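Local structure of Rpb7-binding protein seb1 (Schizosaccharomyces pombe 972h-, 5MDT) at residues Asp12-Ser17 with Tyr48-Arg53; Ile69-Gln74 with Ala132-Pro137. The protein binds RNA polymerase II and nascent RNA to drive transcription termination, its CTD-interacting domain probably recognising the polymerase's C-terminal repeats. All blocks are in the same frame, centred on the assembly; numbering follows the deposited sequence.

Contact 1: Asp12-Ser17 with Tyr48-Arg53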
ATOM      1  N   ASP A  12       3.100 -12.574  -8.248  1.00 36.98           N
ATOM      2  CA  ASP A  12       2.722 -13.359  -9.440  1.00 38.87           C
ATOM      3  C   ASP A  12       1.637 -14.371  -9.111  1.00 44.24           C
ATOM      4  O   ASP A  12       0.664 -14.471  -9.859  1.00 45.49           O
ATOM      5  CB  ASP A  12       3.935 -14.099 -10.013  1.00 41.50           C
ATOM      6  CG  ASP A  12       4.877 -13.211 -10.799  1.00 52.73           C
ATOM      7  OD1 ASP A  12       4.462 -12.083 -11.186  1.00 51.37           O
ATOM      8  OD2 ASP A  12       6.021 -13.643 -11.050  1.00 59.89           O
ATOM      9  N   SER A  13       1.789 -15.119  -7.992  1.00 41.26           N
ATOM     10  CA  SER A  13       0.778 -16.103  -7.557  1.00 43.05           C
ATOM     11  C   SER A  13      -0.549 -15.403  -7.237  1.00 45.09           C
ATOM     12  O   SER A  13      -1.608 -15.875  -7.656  1.00 45.71           O
ATOM     13  CB  SER A  13       1.259 -16.873  -6.330  1.00 47.29           C
ATOM     14  OG  SER A  13       2.394 -17.664  -6.636  1.00 55.40           O
ATOM     15  N   LEU A  14      -0.490 -14.262  -6.537  1.00 40.61           N
ATOM     16  CA  LEU A  14      -1.698 -13.502  -6.172  1.00 39.65           C
ATOM     17  C   LEU A  14      -2.445 -13.002  -7.405  1.00 41.29           C
ATOM     18  O   LEU A  14      -3.681 -13.008  -7.430  1.00 40.28           O
ATOM     19  CB  LEU A  14      -1.327 -12.337  -5.248  1.00 37.61           C
ATOM     20  CG  LEU A  14      -2.476 -11.639  -4.524  1.00 42.42           C
ATOM     21  CD1 LEU A  14      -3.154 -12.586  -3.490  1.00 42.99           C
ATOM     22  CD2 LEU A  14      -1.957 -10.398  -3.816  1.00 44.74           C
ATOM     23  N   GLU A  15      -1.697 -12.616  -8.441  1.00 37.80           N
ATOM     24  CA  GLU A  15      -2.280 -12.148  -9.701  1.00 38.34           C
ATOM     25  C   GLU A  15      -3.186 -13.218 -10.329  1.00 46.86           C
ATOM     26  O   GLU A  15      -4.231 -12.878 -10.886  1.00 46.61           O
ATOM     27  CB  GLU A  15      -1.164 -11.783 -10.685  1.00 38.74           C
ATOM     28  CG  GLU A  15      -1.638 -10.836 -11.767  1.00 45.90           C
ATOM     29  CD  GLU A  15      -0.566 -10.427 -12.753  1.00 58.08           C
ATOM     30  OE1 GLU A  15       0.635 -10.598 -12.440  1.00 48.26           O
ATOM     31  OE2 GLU A  15      -0.933  -9.953 -13.853  1.00 55.44           O
ATOM     32  N   HIS A  16      -2.806 -14.502 -10.203  1.00 47.77           N
ATOM     33  CA  HIS A  16      -3.563 -15.625 -10.769  1.00 52.02           C
ATOM     34  C   HIS A  16      -4.664 -16.193  -9.851  1.00 54.87           C
ATOM     35  O   HIS A  16      -5.454 -17.022 -10.309  1.00 56.55           O
ATOM     36  CB  HIS A  16      -2.607 -16.731 -11.244  1.00 56.64           C
ATOM     37  CG  HIS A  16      -1.665 -16.246 -12.302  1.00 60.78           C
ATOM     38  ND1 HIS A  16      -0.359 -15.902 -12.002  1.00 61.42           N
ATOM     39  CD2 HIS A  16      -1.896 -15.978 -13.610  1.00 64.49           C
ATOM     40  CE1 HIS A  16       0.171 -15.475 -13.136  1.00 60.99           C
ATOM     41  NE2 HIS A  16      -0.717 -15.493 -14.128  1.00 63.26           N
ATOM     42  N   SER A  17      -4.755 -15.718  -8.593  1.00 48.17           N
ATOM     43  CA  SER A  17      -5.782 -16.143  -7.629  1.00 48.47           C
ATOM     44  C   SER A  17      -7.181 -15.641  -8.056  1.00 53.00           C
ATOM     45  O   SER A  17      -7.287 -14.769  -8.923  1.00 51.41           O
ATOM     46  CB  SER A  17      -5.435 -15.628  -6.233  1.00 48.43           C
ATOM     47  OG  SER A  17      -5.706 -14.242  -6.103  1.00 48.24           O
ATOM     48  N   TYR A  48       3.671  -1.151  -6.830  1.00 26.57           N
ATOM     49  CA  TYR A  48       3.084  -0.247  -7.812  1.00 25.94           C
ATOM     50  C   TYR A  48       2.837  -1.018  -9.124  1.00 28.35           C
ATOM     51  O   TYR A  48       1.729  -0.979  -9.649  1.00 28.06           O
ATOM     52  CB  TYR A  48       4.031   0.953  -8.047  1.00 26.74           C
ATOM     53  CG  TYR A  48       3.563   1.896  -9.145  1.00 26.51           C
ATOM     54  CD1 TYR A  48       2.609   2.880  -8.890  1.00 29.32           C
ATOM     55  CD2 TYR A  48       3.987   1.726 -10.461  1.00 27.75           C
ATOM     56  CE1 TYR A  48       2.166   3.741  -9.900  1.00 30.29           C
ATOM     57  CE2 TYR A  48       3.574   2.594 -11.474  1.00 28.70           C
ATOM     58  CZ  TYR A  48       2.648   3.586 -11.193  1.00 33.08           C
ATOM     59  OH  TYR A  48       2.253   4.415 -12.218  1.00 33.58           O
ATOM     60  N   LYS A  49       3.842  -1.772  -9.609  1.00 25.17           N
ATOM     61  CA  LYS A  49       3.712  -2.520 -10.886  1.00 25.16           C
ATOM     62  C   LYS A  49       2.606  -3.577 -10.781  1.00 28.28           C
ATOM     63  O   LYS A  49       1.748  -3.665 -11.674  1.00 28.48           O
ATOM     64  CB  LYS A  49       5.040  -3.178 -11.268  1.00 27.34           C
ATOM     65  CG  LYS A  49       6.030  -2.123 -11.768  1.00 27.00           C
ATOM     66  CD  LYS A  49       7.449  -2.706 -11.996  1.00 30.14           C
ATOM     67  CE  LYS A  49       7.609  -3.743 -13.089  1.00 34.22           C
ATOM     68  NZ  LYS A  49       7.217  -3.244 -14.409  1.00 29.51           N
ATOM     69  N   TYR A  50       2.558  -4.295  -9.660  1.00 25.11           N
ATOM     70  CA  TYR A  50       1.497  -5.291  -9.473  1.00 25.28           C
ATOM     71  C   TYR A  50       0.130  -4.629  -9.464  1.00 28.98           C
ATOM     72  O   TYR A  50      -0.760  -5.075 -10.194  1.00 29.54           O
ATOM     73  CB  TYR A  50       1.706  -6.099  -8.162  1.00 26.35           C
ATOM     74  CG  TYR A  50       0.506  -6.981  -7.847  1.00 27.82           C
ATOM     75  CD1 TYR A  50       0.253  -8.138  -8.579  1.00 29.69           C
ATOM     76  CD2 TYR A  50      -0.395  -6.635  -6.838  1.00 28.68           C
ATOM     77  CE1 TYR A  50      -0.871  -8.932  -8.322  1.00 32.75           C
ATOM     78  CE2 TYR A  50      -1.541  -7.404  -6.599  1.00 29.77           C
ATOM     79  CZ  TYR A  50      -1.761  -8.557  -7.333  1.00 33.76           C
ATOM     80  OH  TYR A  50      -2.872  -9.340  -7.147  1.00 33.75           O
ATOM     81  N   ALA A  51      -0.056  -3.562  -8.642  1.00 26.93           N
ATOM     82  CA  ALA A  51      -1.380  -2.912  -8.548  1.00 28.45           C
ATOM     83  C   ALA A  51      -1.876  -2.416  -9.898  1.00 31.90           C
ATOM     84  O   ALA A  51      -3.048  -2.568 -10.235  1.00 32.86           O
ATOM     85  CB  ALA A  51      -1.321  -1.757  -7.575  1.00 29.34           C
ATOM     86  N   LYS A  52      -0.973  -1.873 -10.697  1.00 29.17           N
ATOM     87  CA  LYS A  52      -1.383  -1.306 -11.994  1.00 30.17           C
ATOM     88  C   LYS A  52      -1.735  -2.393 -13.006  1.00 33.48           C
ATOM     89  O   LYS A  52      -2.673  -2.206 -13.766  1.00 34.52           O
ATOM     90  CB  LYS A  52      -0.251  -0.402 -12.521  1.00 31.52           C
ATOM     91  CG  LYS A  52      -0.063   0.903 -11.714  1.00 32.60           C
ATOM     92  CD  LYS A  52      -1.243   1.917 -11.845  1.00 36.80           C
ATOM     93  CE  LYS A  52      -1.220   2.622 -13.179  1.00 39.59           C
ATOM     94  NZ  LYS A  52      -2.393   3.538 -13.381  1.00 38.68           N
ATOM     95  N   ARG A  53      -1.038  -3.554 -12.993  1.00 30.36           N
ATOM     96  CA  ARG A  53      -1.347  -4.613 -13.982  1.00 31.33           C
ATOM     97  C   ARG A  53      -2.430  -5.573 -13.536  1.00 34.42           C
ATOM     98  O   ARG A  53      -2.973  -6.301 -14.358  1.00 36.42           O
ATOM     99  CB  ARG A  53      -0.087  -5.423 -14.366  1.00 31.69           C
ATOM    100  CG  ARG A  53       0.415  -6.388 -13.287  1.00 36.32           C
ATOM    101  CD  ARG A  53       1.721  -7.087 -13.694  1.00 34.25           C
ATOM    102  NE  ARG A  53       2.005  -8.189 -12.765  1.00 38.52           N
ATOM    103  CZ  ARG A  53       2.916  -8.150 -11.799  1.00 40.88           C
ATOM    104  NH1 ARG A  53       3.731  -7.115 -11.677  1.00 30.48           N
ATOM    105  NH2 ARG A  53       3.061  -9.195 -10.983  1.00 39.65           N
TER
HETATM  106  O   HOH W   1       5.514  -9.652  -9.581  1.00 38.63           O
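Glu15 and Tyr50 mark the closest backbone approach of two nearly parallel helical segments, 12-16 and 48-53, whose axes come within 11.0 Å of each other at a crossing angle of -15°, a spacing bridged by long side chains from both helices, Glu15 on one and Tyr50 and Arg53 on the other. The Tyr50 ring passes Glu15 in the opposite direction, with Glu15 CB against its edge, 3.7 Å from Tyr50 CE1. Leu14 crosses the ring's end at about a right angle: its CG lies 3.5 Å from Tyr50 OH, and its CD2 approaches CZ obliquely. Farther out, Arg53 grips Glu15 side-on, both nitrogens converging on the single oxygen OE1. The NE bond is the shorter and straighter, 2.8 Å from Arg53 NE to Glu15 OE1, while NH2 reaches the same atom at 3.2 Å. OE1 sits in the guanidinium plane, yet both donors approach it from one face of the carboxylate. Extended from CG to NE, Arg53 lays one guanidinium face over Tyr50 CA. Asp12 OD1 adds a second salt bridge to Arg53 NH2, and a water joins the same two atoms. Two carboxylates thus share one guanidinium on the exposed side, while Leu14 continues inward onto Ile65 of helix 59-79. The arrangement is a salt-bridge network bordering apolar packing between helices 4-16 and 40-53 of the all-helical CID.

Contact 2: Ile69-Gln74 with Ala132-Pro137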
ATOM      1  N   ILE A  69       2.363  -2.808   4.293  1.00 31.60           N
ATOM      2  CA  ILE A  69       3.760  -2.398   4.117  1.00 32.09           C
ATOM      3  C   ILE A  69       4.022  -0.969   4.635  1.00 37.11           C
ATOM      4  O   ILE A  69       4.984  -0.784   5.371  1.00 38.20           O
ATOM      5  CB  ILE A  69       4.166  -2.606   2.650  1.00 33.75           C
ATOM      6  CG1 ILE A  69       4.328  -4.129   2.374  1.00 34.50           C
ATOM      7  CG2 ILE A  69       5.493  -1.857   2.366  1.00 36.18           C
ATOM      8  CD1 ILE A  69       4.515  -4.493   0.927  1.00 35.18           C
ATOM      9  N   VAL A  70       3.167   0.022   4.276  1.00 32.84           N
ATOM     10  CA  VAL A  70       3.374   1.416   4.700  1.00 34.83           C
ATOM     11  C   VAL A  70       3.316   1.550   6.224  1.00 39.33           C
ATOM     12  O   VAL A  70       4.198   2.180   6.804  1.00 39.97           O
ATOM     13  CB  VAL A  70       2.478   2.462   3.971  1.00 38.35           C
ATOM     14  CG1 VAL A  70       0.999   2.357   4.374  1.00 38.65           C
ATOM     15  CG2 VAL A  70       3.005   3.882   4.190  1.00 40.01           C
ATOM     16  N   ARG A  71       2.334   0.906   6.869  1.00 36.36           N
ATOM     17  CA  ARG A  71       2.243   0.966   8.335  1.00 38.92           C
ATOM     18  C   ARG A  71       3.426   0.252   9.024  1.00 43.55           C
ATOM     19  O   ARG A  71       3.867   0.694  10.084  1.00 46.35           O
ATOM     20  CB  ARG A  71       0.898   0.449   8.808  1.00 40.21           C
ATOM     21  CG  ARG A  71      -0.238   1.448   8.533  1.00 42.78           C
ATOM     22  CD  ARG A  71      -1.543   1.084   9.235  1.00 44.93           C
ATOM     23  NE  ARG A  71      -2.114  -0.147   8.687  1.00 46.17           N
ATOM     24  CZ  ARG A  71      -1.982  -1.355   9.229  1.00 64.61           C
ATOM     25  NH1 ARG A  71      -1.334  -1.509  10.379  1.00 52.96           N
ATOM     26  NH2 ARG A  71      -2.495  -2.419   8.624  1.00 52.16           N
ATOM     27  N   SER A  72       3.976  -0.800   8.392  1.00 38.85           N
ATOM     28  CA  SER A  72       5.145  -1.509   8.928  1.00 40.42           C
ATOM     29  C   SER A  72       6.412  -0.657   8.794  1.00 43.39           C
ATOM     30  O   SER A  72       7.142  -0.556   9.767  1.00 45.91           O
ATOM     31  CB  SER A  72       5.295  -2.880   8.291  1.00 43.49           C
ATOM     32  OG  SER A  72       4.235  -3.715   8.732  1.00 47.40           O
ATOM     33  N   PHE A  73       6.606   0.065   7.657  1.00 38.37           N
ATOM     34  CA  PHE A  73       7.734   0.999   7.531  1.00 37.96           C
ATOM     35  C   PHE A  73       7.586   2.140   8.539  1.00 43.34           C
ATOM     36  O   PHE A  73       8.572   2.551   9.142  1.00 44.50           O
ATOM     37  CB  PHE A  73       7.811   1.600   6.117  1.00 37.18           C
ATOM     38  CG  PHE A  73       8.309   0.710   4.996  1.00 35.57           C
ATOM     39  CD1 PHE A  73       9.418  -0.111   5.177  1.00 39.92           C
ATOM     40  CD2 PHE A  73       7.762   0.803   3.721  1.00 34.69           C
ATOM     41  CE1 PHE A  73       9.919  -0.889   4.120  1.00 39.73           C
ATOM     42  CE2 PHE A  73       8.284   0.050   2.657  1.00 35.82           C
ATOM     43  CZ  PHE A  73       9.358  -0.789   2.862  1.00 34.37           C
ATOM     44  N   GLN A  74       6.353   2.661   8.713  1.00 40.50           N
ATOM     45  CA  GLN A  74       6.063   3.725   9.680  1.00 43.29           C
ATOM     46  C   GLN A  74       6.447   3.264  11.098  1.00 50.46           C
ATOM     47  O   GLN A  74       7.111   4.014  11.829  1.00 51.38           O
ATOM     48  CB  GLN A  74       4.576   4.123   9.615  1.00 44.79           C
ATOM     49  CG  GLN A  74       4.191   5.151  10.686  1.00 51.01           C
ATOM     50  CD  GLN A  74       2.718   5.435  10.808  1.00 61.46           C
ATOM     51  OE1 GLN A  74       1.860   4.650  10.384  1.00 50.86           O
ATOM     52  NE2 GLN A  74       2.395   6.555  11.450  1.00 58.56           N
ATOM     53  N   ALA A 132      -3.656   5.881  12.816  1.00 59.82           N
ATOM     54  CA  ALA A 132      -2.230   5.598  12.949  1.00 58.38           C
ATOM     55  C   ALA A 132      -1.365   6.809  12.564  1.00 61.86           C
ATOM     56  O   ALA A 132      -0.142   6.729  12.684  1.00 62.18           O
ATOM     57  CB  ALA A 132      -1.865   4.387  12.096  1.00 55.33           C
ATOM     58  N   SER A 133      -1.997   7.925  12.100  1.00 58.81           N
ATOM     59  CA  SER A 133      -1.343   9.151  11.600  1.00 59.67           C
ATOM     60  C   SER A 133      -0.314   8.813  10.472  1.00 58.86           C
ATOM     61  O   SER A 133       0.731   9.457  10.354  1.00 59.48           O
ATOM     62  CB  SER A 133      -0.688   9.933  12.741  1.00 68.09           C
ATOM     63  OG  SER A 133      -1.614  10.245  13.767  1.00 79.64           O
ATOM     64  N   THR A 134      -0.640   7.799   9.640  1.00 51.42           N
ATOM     65  CA  THR A 134       0.211   7.292   8.546  1.00 47.08           C
ATOM     66  C   THR A 134       0.444   8.354   7.467  1.00 52.08           C
ATOM     67  O   THR A 134       1.550   8.471   6.936  1.00 50.28           O
ATOM     68  CB  THR A 134      -0.391   5.985   7.976  1.00 49.94           C
ATOM     69  OG1 THR A 134      -0.650   5.082   9.043  1.00 49.20           O
ATOM     70  CG2 THR A 134       0.515   5.299   6.948  1.00 45.36           C
ATOM     71  N   PHE A 135      -0.606   9.110   7.140  1.00 51.03           N
ATOM     72  CA  PHE A 135      -0.562  10.153   6.120  1.00 52.05           C
ATOM     73  C   PHE A 135      -1.063  11.482   6.684  1.00 63.24           C
ATOM     74  O   PHE A 135      -1.933  11.463   7.560  1.00 64.17           O
ATOM     75  CB  PHE A 135      -1.415   9.741   4.903  1.00 50.84           C
ATOM     76  CG  PHE A 135      -0.950   8.477   4.212  1.00 48.50           C
ATOM     77  CD1 PHE A 135       0.366   8.340   3.790  1.00 50.28           C
ATOM     78  CD2 PHE A 135      -1.831   7.426   3.978  1.00 48.56           C
ATOM     79  CE1 PHE A 135       0.799   7.159   3.170  1.00 48.20           C
ATOM     80  CE2 PHE A 135      -1.402   6.261   3.327  1.00 48.11           C
ATOM     81  CZ  PHE A 135      -0.090   6.133   2.936  1.00 44.80           C
ATOM     82  N   PRO A 136      -0.567  12.640   6.164  1.00 64.09           N
ATOM     83  CA  PRO A 136      -1.072  13.945   6.638  1.00 69.50           C
ATOM     84  C   PRO A 136      -2.582  14.107   6.383  1.00 75.63           C
ATOM     85  O   PRO A 136      -3.073  13.530   5.406  1.00 72.57           O
ATOM     86  CB  PRO A 136      -0.258  14.955   5.816  1.00 72.20           C
ATOM     87  CG  PRO A 136       0.951  14.212   5.376  1.00 73.16           C
ATOM     88  CD  PRO A 136       0.460  12.821   5.117  1.00 64.16           C
ATOM     89  N   PRO A 137      -3.339  14.860   7.227  1.00 76.71           N
ATOM     90  CA  PRO A 137      -4.797  14.987   7.006  1.00 77.69           C
ATOM     91  C   PRO A 137      -5.226  15.503   5.631  1.00 81.68           C
ATOM     92  O   PRO A 137      -6.281  15.091   5.147  1.00 80.17           O
ATOM     93  CB  PRO A 137      -5.250  15.929   8.128  1.00 84.97           C
ATOM     94  CG  PRO A 137      -4.209  15.798   9.176  1.00 90.43           C
ATOM     95  CD  PRO A 137      -2.922  15.592   8.441  1.00 82.86           C
TER
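A Schellman motif ends the helix before Ser133, and the turn that follows, leading to the N-cap Pro136 of helix 137-150, is fastened to helix 59-79 through Gln74. The side-chain amide of Gln74 works with both ends. Its NE2 donates to the backbone carbonyl of Ala132, with Gln74 NE2 2.8 Å from Ala132 O and an N-H...O angle of 151°. Its OE1 accepts from the hydroxyl of Thr134, whose OG1 stands 2.9 Å from Gln74 OE1 and is tilted 28° from the carbonyl plane. Gln74 CG is anti to the backbone N (chi1 175°), and the chain continues extended, carrying the amide across to the turn. An alanine in place of Gln74 would probably leave the Ala132 carbonyl and the Thr134 hydroxyl without these partners and open a gap between helix and turn.

One turn back along the helix, at Val70, the contact becomes apolar. Val70 CG1 meets the Thr134 methyl, CG2, at 3.9 Å, and Val70 CG2 reaches Phe135 CZ at 4.0 Å, the two side chains meeting tip to tip. The same Thr134 methyl lies over the centre of the Phe135 ring, 4.0 Å above its plane, so that the methyl, Val70 and the ring each touch the other two. Arg71 contributes its aliphatic part, CG lying 3.7 Å from Thr134 OG1, while its NE forms a salt bridge with Asp67 on its own helix.

Helices 92-113 and 119-131 complete the surroundings: Trp96 touches Val70 and Gln74 and donates through NE1 to the Thr134 carbonyl, whereas Trp129 packs edge-to-face with Phe135.

Helix 40-53 of contact 1 and helix 59-79 of contact 2 follow each other in the chain, yet the contacts lie on opposite sides of its centre, their own centres about 23 Å apart. Both are partly buried and combine polar and apolar pairing, but in different ways. Contact 1 joins two helices and places charged groups at its exposed border; contact 2 joins a helix to an interhelical turn, using a neutral amide that is itself buried and pairs partly with backbone. Helix 59-79 relates the two: Ala62 near its start packs against Tyr50 of contact 1, while its later residues 69-74 form one side of contact 2.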